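Local coordinates for acetyl xylan esterase (Paenibacillus sp. R4, PDB 6AGQ), which probably removes acetyl groups from acetylated xylan and related esters, as a cold-active alpha/beta-hydrolase from a psychrophilic soil bacterium, at residues A[257-262]-A[287-292]; A[136-141]-A[233-238]. One frame throughout, in Å; residues are numbered along the deposited sequence.

Contact 1 of 2, residues A[257-262]-A[287-292]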
ATOM      1  N   ASN A 257      30.266   4.043 -19.569  1.00 27.01           N
ATOM      2  CA  ASN A 257      31.679   4.031 -19.941  1.00 27.30           C
ATOM      3  C   ASN A 257      32.144   2.728 -20.604  1.00 30.33           C
ATOM      4  O   ASN A 257      33.014   2.807 -21.481  1.00 27.76           O
ATOM      5  CB  ASN A 257      32.564   4.341 -18.716  1.00 26.08           C
ATOM      6  CG  ASN A 257      32.284   5.698 -18.150  1.00 26.46           C
ATOM      7  OD1 ASN A 257      31.996   6.655 -18.892  1.00 28.92           O
ATOM      8  ND2 ASN A 257      32.362   5.811 -16.831  1.00 30.28           N
ATOM      9  N   MET A 258      31.654   1.537 -20.143  1.00 26.90           N
ATOM     10  CA  MET A 258      31.914   0.282 -20.874  1.00 29.53           C
ATOM     11  C   MET A 258      31.385   0.289 -22.316  1.00 28.03           C
ATOM     12  O   MET A 258      32.093  -0.148 -23.257  1.00 29.89           O
ATOM     13  CB  MET A 258      31.244  -0.937 -20.180  1.00 32.27           C
ATOM     14  CG  MET A 258      31.710  -1.186 -18.774  1.00 32.79           C
ATOM     15  SD  MET A 258      33.461  -1.452 -18.802  1.00 34.10           S
ATOM     16  CE  MET A 258      33.729  -1.431 -17.021  1.00 38.46           C
ATOM     17  N   ALA A 259      30.146   0.762 -22.482  1.00 29.00           N
ATOM     18  CA  ALA A 259      29.483   0.874 -23.836  1.00 34.50           C
ATOM     19  C   ALA A 259      30.333   1.580 -24.877  1.00 32.53           C
ATOM     20  O   ALA A 259      30.342   1.223 -26.038  1.00 29.32           O
ATOM     21  CB  ALA A 259      28.155   1.613 -23.742  1.00 34.97           C
ATOM     22  N   SER A 260      31.084   2.566 -24.413  1.00 34.75           N
ATOM     23  CA  SER A 260      31.973   3.365 -25.276  1.00 35.00           C
ATOM     24  C   SER A 260      33.152   2.527 -25.857  1.00 31.78           C
ATOM     25  O   SER A 260      33.792   2.937 -26.801  1.00 27.76           O
ATOM     26  CB  SER A 260      32.480   4.532 -24.423  1.00 35.86           C
ATOM     27  OG  SER A 260      33.730   4.936 -24.845  1.00 55.96           O
ATOM     28  N   ARG A 261      33.457   1.374 -25.248  1.00 30.93           N
ATOM     29  CA  ARG A 261      34.521   0.469 -25.743  1.00 30.65           C
ATOM     30  C   ARG A 261      34.033  -0.847 -26.368  1.00 30.82           C
ATOM     31  O   ARG A 261      34.860  -1.648 -26.728  1.00 34.10           O
ATOM     32  CB  ARG A 261      35.506   0.184 -24.607  1.00 32.53           C
ATOM     33  CG  ARG A 261      36.268   1.431 -24.166  1.00 35.76           C
ATOM     34  CD  ARG A 261      36.156   1.622 -22.677  1.00 36.26           C
ATOM     35  NE  ARG A 261      37.103   2.613 -22.214  1.00 36.42           N
ATOM     36  CZ  ARG A 261      36.814   3.826 -21.742  1.00 34.85           C
ATOM     37  NH1 ARG A 261      35.565   4.258 -21.644  1.00 36.06           N
ATOM     38  NH2 ARG A 261      37.814   4.621 -21.328  1.00 34.53           N
ATOM     39  N   ILE A 262      32.715  -1.064 -26.454  1.00 29.68           N
ATOM     40  CA  ILE A 262      32.099  -2.225 -27.091  1.00 30.49           C
ATOM     41  C   ILE A 262      32.068  -2.080 -28.595  1.00 31.78           C
ATOM     42  O   ILE A 262      31.481  -1.111 -29.097  1.00 35.86           O
ATOM     43  CB  ILE A 262      30.638  -2.444 -26.599  1.00 29.58           C
ATOM     44  CG1 ILE A 262      30.637  -2.712 -25.086  1.00 30.57           C
ATOM     45  CG2 ILE A 262      29.961  -3.589 -27.343  1.00 28.73           C
ATOM     46  CD1 ILE A 262      29.294  -2.833 -24.445  1.00 30.37           C
ATOM     47  N   ASN A 287      23.295   4.753 -26.275  1.00 27.53           N
ATOM     48  CA  ASN A 287      23.701   5.852 -27.181  1.00 29.08           C
ATOM     49  C   ASN A 287      25.214   6.105 -27.239  1.00 31.21           C
ATOM     50  O   ASN A 287      25.667   6.901 -28.070  1.00 36.86           O
ATOM     51  CB  ASN A 287      22.944   7.151 -26.819  1.00 29.43           C
ATOM     52  CG  ASN A 287      21.501   7.100 -27.233  1.00 29.96           C
ATOM     53  OD1 ASN A 287      21.177   6.462 -28.218  1.00 34.16           O
ATOM     54  ND2 ASN A 287      20.625   7.738 -26.477  1.00 28.34           N
ATOM     55  N   HIS A 288      25.978   5.421 -26.389  1.00 29.85           N
ATOM     56  CA  HIS A 288      27.437   5.393 -26.420  1.00 31.53           C
ATOM     57  C   HIS A 288      28.076   4.126 -27.004  1.00 26.71           C
ATOM     58  O   HIS A 288      29.259   4.062 -27.164  1.00 28.10           O
ATOM     59  CB  HIS A 288      27.989   5.612 -24.976  1.00 32.58           C
ATOM     60  CG  HIS A 288      28.052   7.047 -24.580  1.00 32.16           C
ATOM     61  ND1 HIS A 288      27.170   7.609 -23.682  1.00 34.50           N
ATOM     62  CD2 HIS A 288      28.865   8.052 -24.995  1.00 34.67           C
ATOM     63  CE1 HIS A 288      27.459   8.887 -23.529  1.00 31.19           C
ATOM     64  NE2 HIS A 288      28.480   9.184 -24.316  1.00 36.17           N
ATOM     65  N   LEU A 289      27.305   3.121 -27.333  1.00 32.73           N
ATOM     66  CA  LEU A 289      27.848   1.911 -27.977  1.00 31.87           C
ATOM     67  C   LEU A 289      28.609   2.326 -29.226  1.00 32.82           C
ATOM     68  O   LEU A 289      28.145   3.184 -29.952  1.00 33.95           O
ATOM     69  CB  LEU A 289      26.722   0.958 -28.337  1.00 30.36           C
ATOM     70  CG  LEU A 289      25.998   0.310 -27.131  1.00 27.54           C
ATOM     71  CD1 LEU A 289      24.793  -0.428 -27.619  1.00 25.07           C
ATOM     72  CD2 LEU A 289      26.889  -0.662 -26.367  1.00 28.99           C
ATOM     73  N   ALA A 290      29.790   1.767 -29.420  1.00 33.72           N
ATOM     74  CA  ALA A 290      30.623   2.104 -30.555  1.00 39.02           C
ATOM     75  C   ALA A 290      30.232   1.248 -31.801  1.00 44.10           C
ATOM     76  O   ALA A 290      30.339   1.732 -32.936  1.00 56.10           O
ATOM     77  CB  ALA A 290      32.105   1.929 -30.194  1.00 36.91           C
ATOM     78  N   GLY A 291      29.733   0.023 -31.610  1.00 39.79           N
ATOM     79  CA  GLY A 291      29.468  -0.874 -32.764  1.00 38.04           C
ATOM     80  C   GLY A 291      28.013  -0.839 -33.184  1.00 34.72           C
ATOM     81  O   GLY A 291      27.227  -0.172 -32.556  1.00 39.94           O
ATOM     82  N   PRO A 292      27.617  -1.638 -34.187  1.00 31.57           N
ATOM     83  CA  PRO A 292      26.187  -1.761 -34.538  1.00 29.24           C
ATOM     84  C   PRO A 292      25.290  -2.177 -33.393  1.00 27.53           C
ATOM     85  O   PRO A 292      25.704  -2.953 -32.526  1.00 29.12           O
ATOM     86  CB  PRO A 292      26.166  -2.873 -35.601  1.00 32.67           C
ATOM     87  CG  PRO A 292      27.608  -3.072 -36.001  1.00 33.39           C
ATOM     88  CD  PRO A 292      28.438  -2.667 -34.833  1.00 31.15           C
TER

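Contact 2 of 2, residues A[136-141]-A[233-238]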
ATOM      1  N   GLY A 136      32.391  -1.852   6.762  1.00 26.86           N
ATOM      2  CA  GLY A 136      31.140  -2.532   6.499  1.00 28.21           C
ATOM      3  C   GLY A 136      30.322  -1.995   5.326  1.00 29.12           C
ATOM      4  O   GLY A 136      30.828  -1.318   4.391  1.00 28.13           O
ATOM      5  N   GLY A 137      29.020  -2.301   5.355  1.00 30.25           N
ATOM      6  CA  GLY A 137      28.122  -1.699   4.363  1.00 29.70           C
ATOM      7  C   GLY A 137      26.658  -1.774   4.645  1.00 29.32           C
ATOM      8  O   GLY A 137      26.247  -2.176   5.694  1.00 28.99           O
ATOM      9  N   ILE A 138      25.888  -1.400   3.624  1.00 30.81           N
ATOM     10  CA  ILE A 138      24.447  -1.523   3.582  1.00 30.31           C
ATOM     11  C   ILE A 138      24.168  -2.983   3.215  1.00 29.93           C
ATOM     12  O   ILE A 138      24.878  -3.528   2.371  1.00 26.39           O
ATOM     13  CB  ILE A 138      23.898  -0.587   2.468  1.00 29.34           C
ATOM     14  CG1 ILE A 138      24.309   0.873   2.730  1.00 30.59           C
ATOM     15  CG2 ILE A 138      22.386  -0.682   2.292  1.00 27.07           C
ATOM     16  CD1 ILE A 138      24.017   1.435   4.106  1.00 29.02           C
ATOM     17  N   PRO A 139      23.105  -3.607   3.784  1.00 28.87           N
ATOM     18  CA  PRO A 139      22.819  -4.985   3.352  1.00 28.77           C
ATOM     19  C   PRO A 139      22.762  -5.100   1.832  1.00 27.75           C
ATOM     20  O   PRO A 139      22.166  -4.255   1.208  1.00 29.82           O
ATOM     21  CB  PRO A 139      21.431  -5.278   3.943  1.00 29.57           C
ATOM     22  CG  PRO A 139      21.286  -4.308   5.087  1.00 31.78           C
ATOM     23  CD  PRO A 139      22.034  -3.072   4.636  1.00 31.10           C
ATOM     24  N   GLY A 140      23.338  -6.165   1.273  1.00 27.14           N
ATOM     25  CA  GLY A 140      23.644  -6.262  -0.171  1.00 25.96           C
ATOM     26  C   GLY A 140      25.126  -6.130  -0.479  1.00 24.83           C
ATOM     27  O   GLY A 140      25.966  -6.312   0.381  1.00 30.67           O
ATOM     28  N   TRP A 141      25.454  -5.779  -1.700  1.00 24.44           N
ATOM     29  CA  TRP A 141      26.839  -5.790  -2.186  1.00 24.61           C
ATOM     30  C   TRP A 141      27.272  -4.486  -2.850  1.00 23.35           C
ATOM     31  O   TRP A 141      28.466  -4.279  -2.975  1.00 25.30           O
ATOM     32  CB  TRP A 141      27.033  -6.998  -3.163  1.00 27.08           C
ATOM     33  CG  TRP A 141      26.642  -8.287  -2.517  1.00 24.56           C
ATOM     34  CD1 TRP A 141      27.388  -8.989  -1.649  1.00 26.05           C
ATOM     35  CD2 TRP A 141      25.379  -8.943  -2.582  1.00 22.97           C
ATOM     36  NE1 TRP A 141      26.707 -10.083  -1.220  1.00 26.98           N
ATOM     37  CE2 TRP A 141      25.455 -10.060  -1.758  1.00 24.88           C
ATOM     38  CE3 TRP A 141      24.206  -8.706  -3.270  1.00 24.29           C
ATOM     39  CZ2 TRP A 141      24.401 -10.941  -1.599  1.00 25.51           C
ATOM     40  CZ3 TRP A 141      23.158  -9.561  -3.106  1.00 22.56           C
ATOM     41  CH2 TRP A 141      23.254 -10.675  -2.279  1.00 21.82           C
ATOM     42  N   PHE A 233      24.810   7.018   1.870  1.00 26.21           N
ATOM     43  CA  PHE A 233      24.848   8.398   2.276  1.00 25.66           C
ATOM     44  C   PHE A 233      24.171   8.630   3.583  1.00 23.58           C
ATOM     45  O   PHE A 233      24.775   9.219   4.461  1.00 20.91           O
ATOM     46  CB  PHE A 233      24.344   9.375   1.204  1.00 25.25           C
ATOM     47  CG  PHE A 233      25.313   9.504   0.084  1.00 26.00           C
ATOM     48  CD1 PHE A 233      26.466  10.187   0.267  1.00 26.45           C
ATOM     49  CD2 PHE A 233      25.118   8.835  -1.104  1.00 27.08           C
ATOM     50  CE1 PHE A 233      27.405  10.298  -0.725  1.00 26.31           C
ATOM     51  CE2 PHE A 233      26.060   8.928  -2.109  1.00 29.49           C
ATOM     52  CZ  PHE A 233      27.217   9.646  -1.901  1.00 27.26           C
ATOM     53  N   ARG A 234      22.965   8.104   3.725  1.00 24.61           N
ATOM     54  CA  ARG A 234      22.205   8.236   4.940  1.00 26.19           C
ATOM     55  C   ARG A 234      22.963   7.796   6.177  1.00 30.84           C
ATOM     56  O   ARG A 234      22.791   8.408   7.234  1.00 31.52           O
ATOM     57  CB  ARG A 234      20.883   7.478   4.875  1.00 26.62           C
ATOM     58  CG  ARG A 234      19.837   8.089   3.986  1.00 26.45           C
ATOM     59  CD  ARG A 234      18.623   7.184   3.867  1.00 28.35           C
ATOM     60  NE  ARG A 234      17.968   6.866   5.150  1.00 28.29           N
ATOM     61  CZ  ARG A 234      16.994   7.589   5.712  1.00 29.97           C
ATOM     62  NH1 ARG A 234      16.543   8.671   5.115  1.00 31.08           N
ATOM     63  NH2 ARG A 234      16.430   7.205   6.853  1.00 32.33           N
ATOM     64  N   ARG A 235      23.753   6.720   6.087  1.00 33.51           N
ATOM     65  CA  ARG A 235      24.535   6.221   7.270  1.00 33.66           C
ATOM     66  C   ARG A 235      25.980   6.723   7.468  1.00 28.76           C
ATOM     67  O   ARG A 235      26.473   6.773   8.559  1.00 32.49           O
ATOM     68  CB  ARG A 235      24.567   4.727   7.243  1.00 32.44           C
ATOM     69  CG  ARG A 235      23.193   4.126   7.361  1.00 36.87           C
ATOM     70  CD  ARG A 235      23.262   3.163   8.492  1.00 39.55           C
ATOM     71  NE  ARG A 235      22.104   2.301   8.646  1.00 40.21           N
ATOM     72  CZ  ARG A 235      21.344   2.257   9.729  1.00 33.63           C
ATOM     73  NH1 ARG A 235      21.504   3.098  10.745  1.00 34.36           N
ATOM     74  NH2 ARG A 235      20.383   1.392   9.767  1.00 36.46           N
ATOM     75  N   TYR A 236      26.666   7.016   6.399  1.00 30.25           N
ATOM     76  CA  TYR A 236      28.098   7.293   6.428  1.00 30.61           C
ATOM     77  C   TYR A 236      28.367   8.754   6.152  1.00 33.35           C
ATOM     78  O   TYR A 236      29.419   9.251   6.524  1.00 40.48           O
ATOM     79  CB  TYR A 236      28.836   6.457   5.360  1.00 31.54           C
ATOM     80  CG  TYR A 236      28.950   4.969   5.644  1.00 35.70           C
ATOM     81  CD1 TYR A 236      27.917   4.086   5.306  1.00 37.19           C
ATOM     82  CD2 TYR A 236      30.084   4.434   6.239  1.00 33.39           C
ATOM     83  CE1 TYR A 236      28.001   2.720   5.611  1.00 39.46           C
ATOM     84  CE2 TYR A 236      30.185   3.076   6.497  1.00 35.76           C
ATOM     85  CZ  TYR A 236      29.133   2.222   6.201  1.00 36.76           C
ATOM     86  OH  TYR A 236      29.208   0.880   6.453  1.00 35.81           O
ATOM     87  N   ASP A 237      27.458   9.466   5.493  1.00 34.06           N
ATOM     88  CA  ASP A 237      27.812  10.781   4.907  1.00 31.64           C
ATOM     89  C   ASP A 237      26.562  11.612   4.550  1.00 30.35           C
ATOM     90  O   ASP A 237      26.292  11.822   3.388  1.00 33.30           O
ATOM     91  CB  ASP A 237      28.687  10.529   3.671  1.00 30.98           C
ATOM     92  CG  ASP A 237      29.158  11.803   3.020  1.00 34.18           C
ATOM     93  OD1 ASP A 237      29.237  12.843   3.718  1.00 34.29           O
ATOM     94  OD2 ASP A 237      29.391  11.798   1.799  1.00 32.64           O
ATOM     95  N   PRO A 238      25.794  12.079   5.544  1.00 32.01           N
ATOM     96  CA  PRO A 238      24.522  12.766   5.264  1.00 33.39           C
ATOM     97  C   PRO A 238      24.613  14.148   4.571  1.00 33.53           C
ATOM     98  O   PRO A 238      23.618  14.593   3.966  1.00 31.74           O
ATOM     99  CB  PRO A 238      23.909  12.944   6.643  1.00 34.65           C
ATOM    100  CG  PRO A 238      24.686  12.061   7.545  1.00 36.21           C
ATOM    101  CD  PRO A 238      26.060  12.078   6.985  1.00 35.38           C
TER

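Contact 1 of 2, residues A[257-262]-A[287-292]
Leu289 lays its CD2 methyl against both Ala259 and Ile262, and this small apolar cluster is the tight part of the contact. CD2 meets Ala259 CB at 3.7 Å and Ile262 CD1 at 3.8 Å, the isoleucine and leucine side chains running alongside each other in the same direction. CB of Leu289 itself points away; chi1 of -68° sets CG beside the backbone N, and from there CD2 reaches both partners. Alanine suits position 259, because its single methyl lets the backbones approach until Ala259 O is 3.2 Å from Leu289 CA, a CA-H...O contact. Ile262 also packs on Leu192 and Ala195 of helix 186-197, which extends the apolar core.

Toward solvent the grip slackens into weak backbone bonds. Ala290 N gives one to Ala259 O (3.5 Å) and another to Ile262 O, which also takes a weak one from Gly291 N (3.3 Å). The exposed Ala290 puts CB 3.3 Å from Ile262 O, while the partly exposed His288 directs ND1 to Ala284 O.

A type I turn from Ala259 to Ile262 thus meets the loop leading from helix 279-286 into strand 293-298, part of the beta-alpha-beta crossover at one edge of the alpha/beta-hydrolase sheet.

Contact 2 of 2, residues A[136-141]-A[233-238]
Tyr236 OH presses against the peptide joining Gly136 to Gly137 and donates a hydrogen bond to Gly125 O of the second subunit. The contact therefore belongs to a subunit interface of the six-chain assembly, where the C-terminal turn of helix 226-236, in the excursion between strands 203-207 and 265-271 of the alpha/beta-hydrolase fold, meets the long loop before helix 153-170.

The hydroxyl oxygen is 3.3 Å from Gly136 C and 3.4 Å from Gly137 N, but the angle at that N is poor, so the pair counts as a close approach and not a bond. The bare backbone of the two glycines lies against the hydroxyl; a CB at Gly136 would also come near it, whereas one at Gly137 would point away. Tyrosine fits in turn: its ring spans the gap from the helix, where the CA atoms of Ile138 and Arg235 remain 8.6 Å apart, and its hydroxyl supplies a polar tip for the neighbouring subunit. The ring also stacks with that of Trp232.

Arg235 turns its aliphatic CG to Ile138, while its guanidinium NH2 makes a weak hydrogen bond with Ser96 OG of the second subunit. On the helix, Arg234 forms a salt bridge with Glu304 of the third subunit, so adjacent residues serve two different neighbours.

The last helical hydrogen bond runs from Asp237 N to Phe233 O at 2.9 Å, just where Asp237 leaves helical geometry.

The buried Ile138 supplies an apolar branch, well suited to a place beside an aromatic rim: its CD1 sits at the edge of the Tyr236 ring, near the ring plane, 4.4 Å from Tyr236 CE1 and 4.3 Å from Arg235 CG.

How the contacts relate
The two contacts lie apart in one alpha/beta-hydrolase domain, their centres 31 Å from each other and their nearest atoms about 15 Å, with no touch between them. Along the chain they come in series: contact 2 closes just past the end of helix 226-236, and the chain then runs through helix 243-251 and opens contact 1 within helix 255-259. Contact 1 flanks strands 265-271 and 293-298 at an outer edge of the sheet and meets no other chain of the assembly. Contact 2 sits farther from the chain's centre and is shared with two neighbouring subunits. One thus knits the fold of a single chain, the other belongs to its assembly.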